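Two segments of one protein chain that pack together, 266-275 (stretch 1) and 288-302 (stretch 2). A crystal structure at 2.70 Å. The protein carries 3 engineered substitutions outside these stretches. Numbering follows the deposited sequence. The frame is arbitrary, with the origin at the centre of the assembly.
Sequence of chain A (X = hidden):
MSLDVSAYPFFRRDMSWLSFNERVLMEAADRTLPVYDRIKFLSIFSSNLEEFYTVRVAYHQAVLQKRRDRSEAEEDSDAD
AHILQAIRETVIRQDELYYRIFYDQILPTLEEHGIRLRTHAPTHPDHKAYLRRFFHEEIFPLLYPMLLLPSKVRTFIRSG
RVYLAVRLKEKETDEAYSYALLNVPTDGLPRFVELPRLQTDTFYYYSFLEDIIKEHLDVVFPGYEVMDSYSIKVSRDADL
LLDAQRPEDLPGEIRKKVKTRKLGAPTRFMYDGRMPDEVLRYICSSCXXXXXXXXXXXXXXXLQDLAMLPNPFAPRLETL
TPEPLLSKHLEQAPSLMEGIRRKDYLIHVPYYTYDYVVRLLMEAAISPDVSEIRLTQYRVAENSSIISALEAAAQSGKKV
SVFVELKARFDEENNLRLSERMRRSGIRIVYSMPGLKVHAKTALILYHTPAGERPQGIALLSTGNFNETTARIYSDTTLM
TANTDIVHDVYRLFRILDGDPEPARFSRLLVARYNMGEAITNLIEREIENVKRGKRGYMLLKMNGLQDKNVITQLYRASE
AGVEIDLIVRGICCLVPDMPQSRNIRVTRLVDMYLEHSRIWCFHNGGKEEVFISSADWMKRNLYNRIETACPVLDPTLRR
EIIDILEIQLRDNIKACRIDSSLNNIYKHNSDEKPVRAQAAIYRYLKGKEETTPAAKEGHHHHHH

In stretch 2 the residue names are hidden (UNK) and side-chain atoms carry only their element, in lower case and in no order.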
ATOM      1  N   PRO A 266      11.350 -23.380 -11.076  1.00 84.94           N
ATOM      2  CA  PRO A 266      11.672 -22.402 -12.117  1.00 90.85           C
ATOM      3  C   PRO A 266      10.959 -22.726 -13.423  1.00 92.41           C
ATOM      4  O   PRO A 266      11.462 -23.540 -14.195  1.00106.54           O
ATOM      5  CB  PRO A 266      13.190 -22.562 -12.301  1.00 72.77           C
ATOM      6  CG  PRO A 266      13.668 -23.124 -11.020  1.00 85.25           C
ATOM      7  CD  PRO A 266      12.556 -23.986 -10.486  1.00 86.86           C
ATOM      8  N   THR A 267       9.807 -22.098 -13.669  1.00 86.91           N
ATOM      9  CA  THR A 267       9.043 -22.319 -14.913  1.00 87.76           C
ATOM     10  C   THR A 267       9.745 -21.706 -16.121  1.00 87.25           C
ATOM     11  O   THR A 267       9.619 -22.188 -17.253  1.00 68.02           O
ATOM     12  CB  THR A 267       7.636 -21.688 -14.872  1.00 78.55           C
ATOM     13  OG1 THR A 267       7.736 -20.302 -15.218  1.00 67.94           O
ATOM     14  CG2 THR A 267       6.994 -21.835 -13.503  1.00 74.88           C
ATOM     15  N   ARG A 268      10.469 -20.625 -15.864  1.00 86.81           N
ATOM     16  CA  ARG A 268      11.150 -19.884 -16.904  1.00 84.04           C
ATOM     17  C   ARG A 268      12.511 -19.433 -16.380  1.00 79.35           C
ATOM     18  O   ARG A 268      12.646 -19.099 -15.199  1.00 85.37           O
ATOM     19  CB  ARG A 268      10.292 -18.675 -17.292  1.00 90.01           C
ATOM     20  CG  ARG A 268      10.727 -17.939 -18.535  1.00 83.91           C
ATOM     21  CD  ARG A 268       9.581 -17.138 -19.137  1.00 95.44           C
ATOM     22  NE  ARG A 268       9.194 -15.982 -18.333  1.00 92.00           N
ATOM     23  CZ  ARG A 268       8.262 -15.104 -18.695  1.00 80.48           C
ATOM     24  NH1 ARG A 268       7.615 -15.255 -19.840  1.00 92.69           N
ATOM     25  NH2 ARG A 268       7.973 -14.073 -17.916  1.00 68.94           N
ATOM     26  N   PHE A 269      13.518 -19.466 -17.247  1.00 65.02           N
ATOM     27  CA  PHE A 269      14.764 -18.747 -17.000  1.00 71.53           C
ATOM     28  C   PHE A 269      15.162 -18.007 -18.268  1.00 70.67           C
ATOM     29  O   PHE A 269      15.598 -18.605 -19.242  1.00 86.17           O
ATOM     30  CB  PHE A 269      15.887 -19.670 -16.525  1.00 71.93           C
ATOM     31  CG  PHE A 269      17.156 -18.937 -16.172  1.00 81.11           C
ATOM     32  CD1 PHE A 269      17.360 -18.469 -14.883  1.00 79.67           C
ATOM     33  CD2 PHE A 269      18.137 -18.698 -17.134  1.00 71.58           C
ATOM     34  CE1 PHE A 269      18.524 -17.782 -14.557  1.00 83.98           C
ATOM     35  CE2 PHE A 269      19.295 -18.017 -16.818  1.00 72.97           C
ATOM     36  CZ  PHE A 269      19.491 -17.553 -15.527  1.00 78.69           C
HETATM   37  N   MSE A 270      15.016 -16.693 -18.237  1.00 78.74           N
HETATM   38  CA  MSE A 270      15.124 -15.875 -19.429  1.00 83.43           C
HETATM   39  C   MSE A 270      16.384 -15.030 -19.343  1.00 72.80           C
HETATM   40  O   MSE A 270      16.715 -14.513 -18.276  1.00 61.53           O
HETATM   41  CB  MSE A 270      13.880 -14.998 -19.507  1.00 94.82           C
HETATM   42  CG  MSE A 270      13.753 -14.093 -20.707  1.00113.36           C
HETATM   43 SE   MSE A 270      12.262 -12.923 -20.291  1.00117.14          SE
HETATM   44  CE  MSE A 270      12.386 -11.603 -21.728  1.00111.44           C
ATOM     45  N   TYR A 271      17.094 -14.897 -20.457  1.00 63.37           N
ATOM     46  CA  TYR A 271      18.366 -14.179 -20.446  1.00 73.17           C
ATOM     47  C   TYR A 271      18.668 -13.539 -21.784  1.00 79.17           C
ATOM     48  O   TYR A 271      18.188 -13.994 -22.822  1.00 77.89           O
ATOM     49  CB  TYR A 271      19.518 -15.107 -20.048  1.00 80.93           C
ATOM     50  CG  TYR A 271      19.704 -16.284 -20.975  1.00 86.84           C
ATOM     51  CD1 TYR A 271      20.600 -16.220 -22.034  1.00 80.34           C
ATOM     52  CD2 TYR A 271      18.987 -17.464 -20.789  1.00 92.79           C
ATOM     53  CE1 TYR A 271      20.778 -17.291 -22.887  1.00 99.63           C
ATOM     54  CE2 TYR A 271      19.150 -18.543 -21.640  1.00105.26           C
ATOM     55  CZ  TYR A 271      20.048 -18.451 -22.689  1.00104.43           C
ATOM     56  OH  TYR A 271      20.222 -19.520 -23.540  1.00100.47           O
ATOM     57  N   ASP A 272      19.479 -12.486 -21.735  1.00 75.77           N
ATOM     58  CA  ASP A 272      19.935 -11.764 -22.910  1.00 81.15           C
ATOM     59  C   ASP A 272      20.746 -12.692 -23.810  1.00 85.85           C
ATOM     60  O   ASP A 272      21.792 -13.200 -23.417  1.00 91.02           O
ATOM     61  CB  ASP A 272      20.734 -10.532 -22.454  1.00 95.22           C
ATOM     62  CG  ASP A 272      21.803 -10.106 -23.440  1.00101.52           C
ATOM     63  OD1 ASP A 272      21.530 -10.015 -24.658  1.00106.04           O
ATOM     64  OD2 ASP A 272      22.927  -9.834 -22.972  1.00109.66           O
ATOM     65  N   GLY A 273      20.239 -12.898 -25.023  1.00 85.68           N
ATOM     66  CA  GLY A 273      20.751 -13.898 -25.964  1.00 88.44           C
ATOM     67  C   GLY A 273      22.223 -13.864 -26.344  1.00 86.05           C
ATOM     68  O   GLY A 273      22.753 -14.855 -26.847  1.00 80.77           O
ATOM     69  N   ARG A 274      22.886 -12.735 -26.098  1.00 83.08           N
ATOM     70  CA  ARG A 274      24.326 -12.620 -26.313  1.00 79.23           C
ATOM     71  C   ARG A 274      25.108 -13.488 -25.324  1.00 82.71           C
ATOM     72  O   ARG A 274      26.322 -13.619 -25.451  1.00 92.94           O
ATOM     73  CB  ARG A 274      24.788 -11.163 -26.164  1.00 74.94           C
ATOM     74  CG  ARG A 274      24.242 -10.195 -27.194  1.00 89.49           C
ATOM     75  CD  ARG A 274      24.408  -8.741 -26.747  1.00 93.44           C
ATOM     76  NE  ARG A 274      25.631  -8.117 -27.258  1.00120.66           N
ATOM     77  CZ  ARG A 274      25.696  -7.369 -28.361  1.00118.23           C
ATOM     78  NH1 ARG A 274      24.605  -7.146 -29.087  1.00109.95           N
ATOM     79  NH2 ARG A 274      26.857  -6.840 -28.740  1.00 81.47           N
HETATM   80  N   MSE A 275      24.414 -14.069 -24.345  1.00 78.32           N
HETATM   81  CA  MSE A 275      25.058 -14.814 -23.270  1.00 82.88           C
HETATM   82  C   MSE A 275      25.535 -16.166 -23.759  1.00 95.11           C
HETATM   83  O   MSE A 275      24.743 -16.934 -24.306  1.00108.08           O
HETATM   84  CB  MSE A 275      24.088 -15.024 -22.117  1.00 76.12           C
HETATM   85  CG  MSE A 275      24.741 -15.013 -20.760  1.00 81.44           C
HETATM   86 SE   MSE A 275      23.579 -15.678 -19.351  1.00 99.34          SE
HETATM   87  CE  MSE A 275      24.259 -14.716 -17.833  1.00 94.19           C
ATOM     88  N   UNK A 288      20.458 -26.649 -11.331  1.00161.99           N
ATOM     89  CA  UNK A 288      20.039 -27.913 -11.974  1.00160.97           C
ATOM     90  C   UNK A 288      19.017 -27.702 -13.099  1.00154.01           C
ATOM     91  O   UNK A 288      18.064 -28.474 -13.238  1.00155.89           O
ATOM     92  o   UNK A 288      21.501 -28.702  -9.675  1.00180.64           O
ATOM     93  c   UNK A 288      19.481 -28.920 -10.946  1.00166.72           C
ATOM     94  o   UNK A 288      19.670 -29.258  -8.596  1.00169.89           O
ATOM     95  c   UNK A 288      20.278 -28.959  -9.648  1.00173.03           C
ATOM     96  N   UNK A 289      19.224 -26.665 -13.906  1.00138.73           N
ATOM     97  CA  UNK A 289      18.214 -26.244 -14.876  1.00126.84           C
ATOM     98  C   UNK A 289      18.547 -26.593 -16.338  1.00128.78           C
ATOM     99  O   UNK A 289      19.451 -26.013 -16.938  1.00128.21           O
ATOM    100  c   UNK A 289      19.126 -23.885 -14.538  1.00126.22           C
ATOM    101  c   UNK A 289      17.861 -24.737 -14.702  1.00134.82           C
ATOM    102  c   UNK A 289      16.955 -24.548 -13.490  1.00136.84           C
ATOM    103  c   UNK A 289      18.890 -22.382 -14.550  1.00109.14           C
ATOM    104  N   UNK A 290      17.802 -27.546 -16.899  1.00132.86           N
ATOM    105  CA  UNK A 290      17.979 -27.995 -18.290  1.00135.88           C
ATOM    106  C   UNK A 290      17.691 -26.875 -19.295  1.00140.80           C
ATOM    107  O   UNK A 290      16.890 -25.987 -18.996  1.00150.60           O
ATOM    108  c   UNK A 290      17.054 -29.183 -18.572  1.00134.84           C
ATOM    109  c   UNK A 290      17.459 -30.435 -17.816  1.00147.70           C
ATOM    110  o   UNK A 290      17.431 -31.526 -18.423  1.00156.76           O
ATOM    111  o   UNK A 290      17.797 -30.334 -16.617  1.00154.16           O
ATOM    112  N   UNK A 291      18.334 -26.906 -20.488  1.00140.75           N
ATOM    113  CA  UNK A 291      18.110 -25.877 -21.526  1.00136.61           C
ATOM    114  C   UNK A 291      16.671 -25.789 -22.061  1.00133.23           C
ATOM    115  O   UNK A 291      16.428 -25.112 -23.062  1.00133.07           O
ATOM    116  c   UNK A 291      19.336 -27.898 -20.923  1.00143.47           C
ATOM    117  c   UNK A 291      19.065 -26.298 -22.656  1.00136.51           C
ATOM    118  c   UNK A 291      20.073 -27.180 -22.012  1.00138.54           C
ATOM    119  N   UNK A 292      15.738 -26.461 -21.389  1.00133.06           N
ATOM    120  CA  UNK A 292      14.318 -26.448 -21.743  1.00127.11           C
ATOM    121  C   UNK A 292      13.613 -25.204 -21.206  1.00123.98           C
ATOM    122  O   UNK A 292      12.816 -24.585 -21.910  1.00126.45           O
ATOM    123  c   UNK A 292      14.420 -28.996 -21.330  1.00132.33           C
ATOM    124  o   UNK A 292      14.101 -31.001 -22.566  1.00115.39           O
ATOM    125  c   UNK A 292      13.622 -27.699 -21.195  1.00129.39           C
ATOM    126  c   UNK A 292      14.134 -29.754 -22.619  1.00131.30           C
ATOM    127  o   UNK A 292      13.952 -29.115 -23.681  1.00135.59           O
ATOM    128  N   UNK A 293      13.900 -24.858 -19.950  1.00117.93           N
ATOM    129  CA  UNK A 293      13.320 -23.675 -19.302  1.00109.58           C
ATOM    130  C   UNK A 293      14.077 -22.391 -19.662  1.00110.34           C
ATOM    131  O   UNK A 293      13.565 -21.284 -19.463  1.00 99.47           O
ATOM    132  c   UNK A 293      12.850 -25.209 -17.303  1.00105.77           C
ATOM    133  o   UNK A 293      12.626 -26.185 -15.142  1.00127.32           O
ATOM    134  c   UNK A 293      13.372 -25.553 -15.918  1.00118.76           C
ATOM    135  o   UNK A 293      14.532 -25.203 -15.606  1.00114.62           O
ATOM    136  c   UNK A 293      13.313 -23.847 -17.781  1.00 97.77           C
ATOM    137  N   UNK A 294      15.295 -22.550 -20.184  1.00105.70           N
ATOM    138  CA  UNK A 294      16.124 -21.418 -20.589  1.00103.89           C
ATOM    139  C   UNK A 294      15.701 -20.869 -21.947  1.00 98.20           C
ATOM    140  O   UNK A 294      15.771 -21.569 -22.956  1.00104.27           O
ATOM    141  c   UNK A 294      17.600 -21.801 -20.601  1.00 98.92           C
ATOM    142  N   UNK A 295      15.247 -19.620 -21.959  1.00 87.62           N
ATOM    143  CA  UNK A 295      14.845 -18.951 -23.188  1.00 81.53           C
ATOM    144  C   UNK A 295      15.720 -17.732 -23.409  1.00 80.60           C
ATOM    145  O   UNK A 295      15.650 -16.766 -22.652  1.00 73.51           O
ATOM    146  c   UNK A 295      12.861 -18.199 -24.549  1.00 81.70           C
ATOM    147  c   UNK A 295      12.502 -19.478 -22.392  1.00 77.73           C
ATOM    148  c   UNK A 295      13.380 -18.473 -23.137  1.00 84.14           C
ATOM    149  c   UNK A 295      11.098 -18.987 -22.149  1.00 90.63           C
ATOM    150  N   UNK A 296      16.552 -17.775 -24.442  1.00 85.08           N
ATOM    151  CA  UNK A 296      17.334 -16.603 -24.795  1.00 94.89           C
ATOM    152  C   UNK A 296      16.453 -15.554 -25.459  1.00 91.26           C
ATOM    153  O   UNK A 296      15.708 -15.851 -26.390  1.00100.20           O
ATOM    154  c   UNK A 296      18.559 -16.945 -25.651  1.00 90.99           C
ATOM    155  c   UNK A 296      19.945 -18.586 -26.932  1.00103.03           C
ATOM    156  c   UNK A 296      20.128 -17.071 -28.884  1.00120.34           C
ATOM    157  n   UNK A 296      20.600 -15.949 -29.410  1.00114.53           N
ATOM    158  n   UNK A 296      20.417 -17.385 -27.623  1.00117.36           N
ATOM    159  c   UNK A 296      18.589 -18.335 -26.269  1.00108.76           C
ATOM    160  n   UNK A 296      19.372 -17.874 -29.625  1.00123.35           N
ATOM    161  N   UNK A 297      16.521 -14.333 -24.946  1.00 82.03           N
ATOM    162  CA  UNK A 297      15.711 -13.253 -25.470  1.00 89.36           C
ATOM    163  C   UNK A 297      16.539 -11.993 -25.679  1.00 86.89           C
ATOM    164  O   UNK A 297      17.768 -12.048 -25.755  1.00 89.57           O
ATOM    165  c   UNK A 297      14.543 -12.960 -24.536  1.00 74.45           C
ATOM    166  o   UNK A 297      15.018 -12.362 -23.352  1.00106.59           O
ATOM    167  N   UNK A 298      15.848 -10.861 -25.764  1.00 87.52           N
ATOM    168  CA  UNK A 298      16.468  -9.587 -26.084  1.00 83.61           C
ATOM    169  C   UNK A 298      17.291  -8.998 -24.964  1.00 81.92           C
ATOM    170  O   UNK A 298      17.546  -9.641 -23.943  1.00 82.83           O
ATOM    171  N   UNK A 299      17.699  -7.755 -25.160  1.00 84.27           N
ATOM    172  CA  UNK A 299      18.707  -7.138 -24.310  1.00 78.92           C
ATOM    173  C   UNK A 299      18.188  -6.537 -22.998  1.00 80.78           C
ATOM    174  O   UNK A 299      18.973  -6.290 -22.077  1.00 77.41           O
ATOM    175  o   UNK A 299      20.985  -4.828 -23.840  1.00 69.70           O
ATOM    176  n   UNK A 299      21.758  -6.668 -24.874  1.00 90.26           N
ATOM    177  c   UNK A 299      20.797  -5.804 -24.560  1.00 67.56           C
ATOM    178  c   UNK A 299      19.449  -6.083 -25.112  1.00 76.79           C
ATOM    179  N   UNK A 300      16.876  -6.292 -22.930  1.00 78.65           N
ATOM    180  CA  UNK A 300      16.216  -5.838 -21.697  1.00 74.53           C
ATOM    181  C   UNK A 300      15.089  -6.785 -21.315  1.00 72.45           C
ATOM    182  O   UNK A 300      14.264  -7.133 -22.157  1.00 63.62           O
ATOM    183  c   UNK A 300      18.526  -1.932 -21.482  1.00 53.86           C
ATOM    184  c   UNK A 300      18.740  -1.576 -22.803  1.00 47.56           C
ATOM    185  c   UNK A 300      16.980  -3.043 -23.497  1.00 50.64           C
ATOM    186  o   UNK A 300      19.720  -0.669 -23.118  1.00 56.90           O
ATOM    187  c   UNK A 300      17.524  -2.854 -21.175  1.00 58.13           C
ATOM    188  c   UNK A 300      16.738  -3.414 -22.175  1.00 54.01           C
ATOM    189  c   UNK A 300      15.671  -4.415 -21.844  1.00 59.41           C
ATOM    190  c   UNK A 300      17.973  -2.132 -23.814  1.00 55.70           C
ATOM    191  N   UNK A 301      15.068  -7.203 -20.049  1.00 52.11           N
ATOM    192  CA  UNK A 301      14.048  -8.128 -19.563  1.00 50.39           C
ATOM    193  C   UNK A 301      13.124  -7.494 -18.521  1.00 54.71           C
ATOM    194  O   UNK A 301      13.367  -6.384 -18.036  1.00 58.90           O
ATOM    195  c   UNK A 301      15.457  -9.156 -17.723  1.00 53.20           C
ATOM    196  c   UNK A 301      15.524 -10.133 -20.031  1.00 73.28           C
ATOM    197  c   UNK A 301      14.662  -9.430 -18.985  1.00 54.19           C
ATOM    198  N   UNK A 302      12.066  -8.218 -18.181  1.00 52.51           N
ATOM    199  CA  UNK A 302      11.061  -7.752 -17.233  1.00 54.88           C
ATOM    200  C   UNK A 302      10.409  -6.461 -17.697  1.00 51.72           C
ATOM    201  O   UNK A 302      10.223  -5.526 -16.920  1.00 54.56           O
ATOM    202  o   UNK A 302      10.611  -9.176 -14.465  1.00 81.03           O
ATOM    203  c   UNK A 302      10.733  -7.985 -14.764  1.00 60.44           C
ATOM    204  c   UNK A 302      11.666  -7.566 -15.851  1.00 39.19           C
ATOM    205  n   UNK A 302      10.070  -7.014 -14.144  1.00 67.63           N
TER

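Position 288 carries two carbons and touches nothing on stretch 1; the two oxygens on the second carbon make it D288, a charged residue left in solvent. At 289 four carbons fork at the first, one arm two carbons long, and the end carbon of that arm lies over one face of the F269 ring, 4.2 Å from F269 CG. This is I289, a branched aliphatic chain that fits well there.

Position 290 again has two carbons ending in two oxygens, so it is D290, exposed and out of reach. At 291 three carbons close a ring onto the backbone nitrogen and point away from stretch 1, the mark of P291. Position 292 has three carbons, the third with two oxygens, exposed and free of contact: E292.

The same atoms recur at 293, but here CB points toward stretch 1 and one end oxygen lies 3.0 Å from P266 O. This is E293, and the oxygen is OE2; both are acceptors, so the pair is not a hydrogen bond. The backbone also takes part, since F269 N donates to E293 O at 2.9 Å.

Position 294 has a single carbon, CB, at the edge of the Y271 ring, 3.8 Å from Y271 CE2: the small A294. Position 295 has four carbons forked at the first; the end of the longer arm packs 3.8 Å from R268 CG. It is I295, apolar in a buried setting.

At 296 come three carbons, a nitrogen and a carbon with two more nitrogens. CA sits over the Y271 ring, 4.0 Å from its centroid, and the chain runs along stretch 1, its second carbon 3.4 Å from Y271 OH and an end nitrogen 3.5 Å from G273 O. This is R296, exposed as a whole, which suits its charge.

At 297 one carbon bears an oxygen 3.2 Å from M270 CE: S297, small enough to let that methyl approach. Position 298 has no side-chain atoms, and its O approaches D272 CA at 3.4 Å: G298. At 299 two carbons end in an oxygen and a nitrogen, the nitrogen 3.4 Å from D272 OD1: N299, whose amide donates a weak hydrogen bond there.

Position 300 has one carbon, then a six-carbon ring bearing an oxygen, pointing away: Y300. At 301 one carbon carries two more, one 3.9 Å from M270 CE: V301, an apolar surface. Position 302, two carbons, an oxygen and a nitrogen without contact, is N302. Y300 OH and N302 OD1 are hydrogen-bonded elsewhere in the structure.

The contact is a parallel strand pairing. I295 N to F269 O (2.9 Å), Y271 N to I295 O (3.2 Å), S297 N to Y271 O (2.7 Å) and G273 N to S297 O (2.7 Å) continue the ladder begun at E293. F269, A294, Y271 and R296 share one sheet face, M270 and I295 the other.

Stretch 2 (288-302) DIDPEEAIRSGNYVN
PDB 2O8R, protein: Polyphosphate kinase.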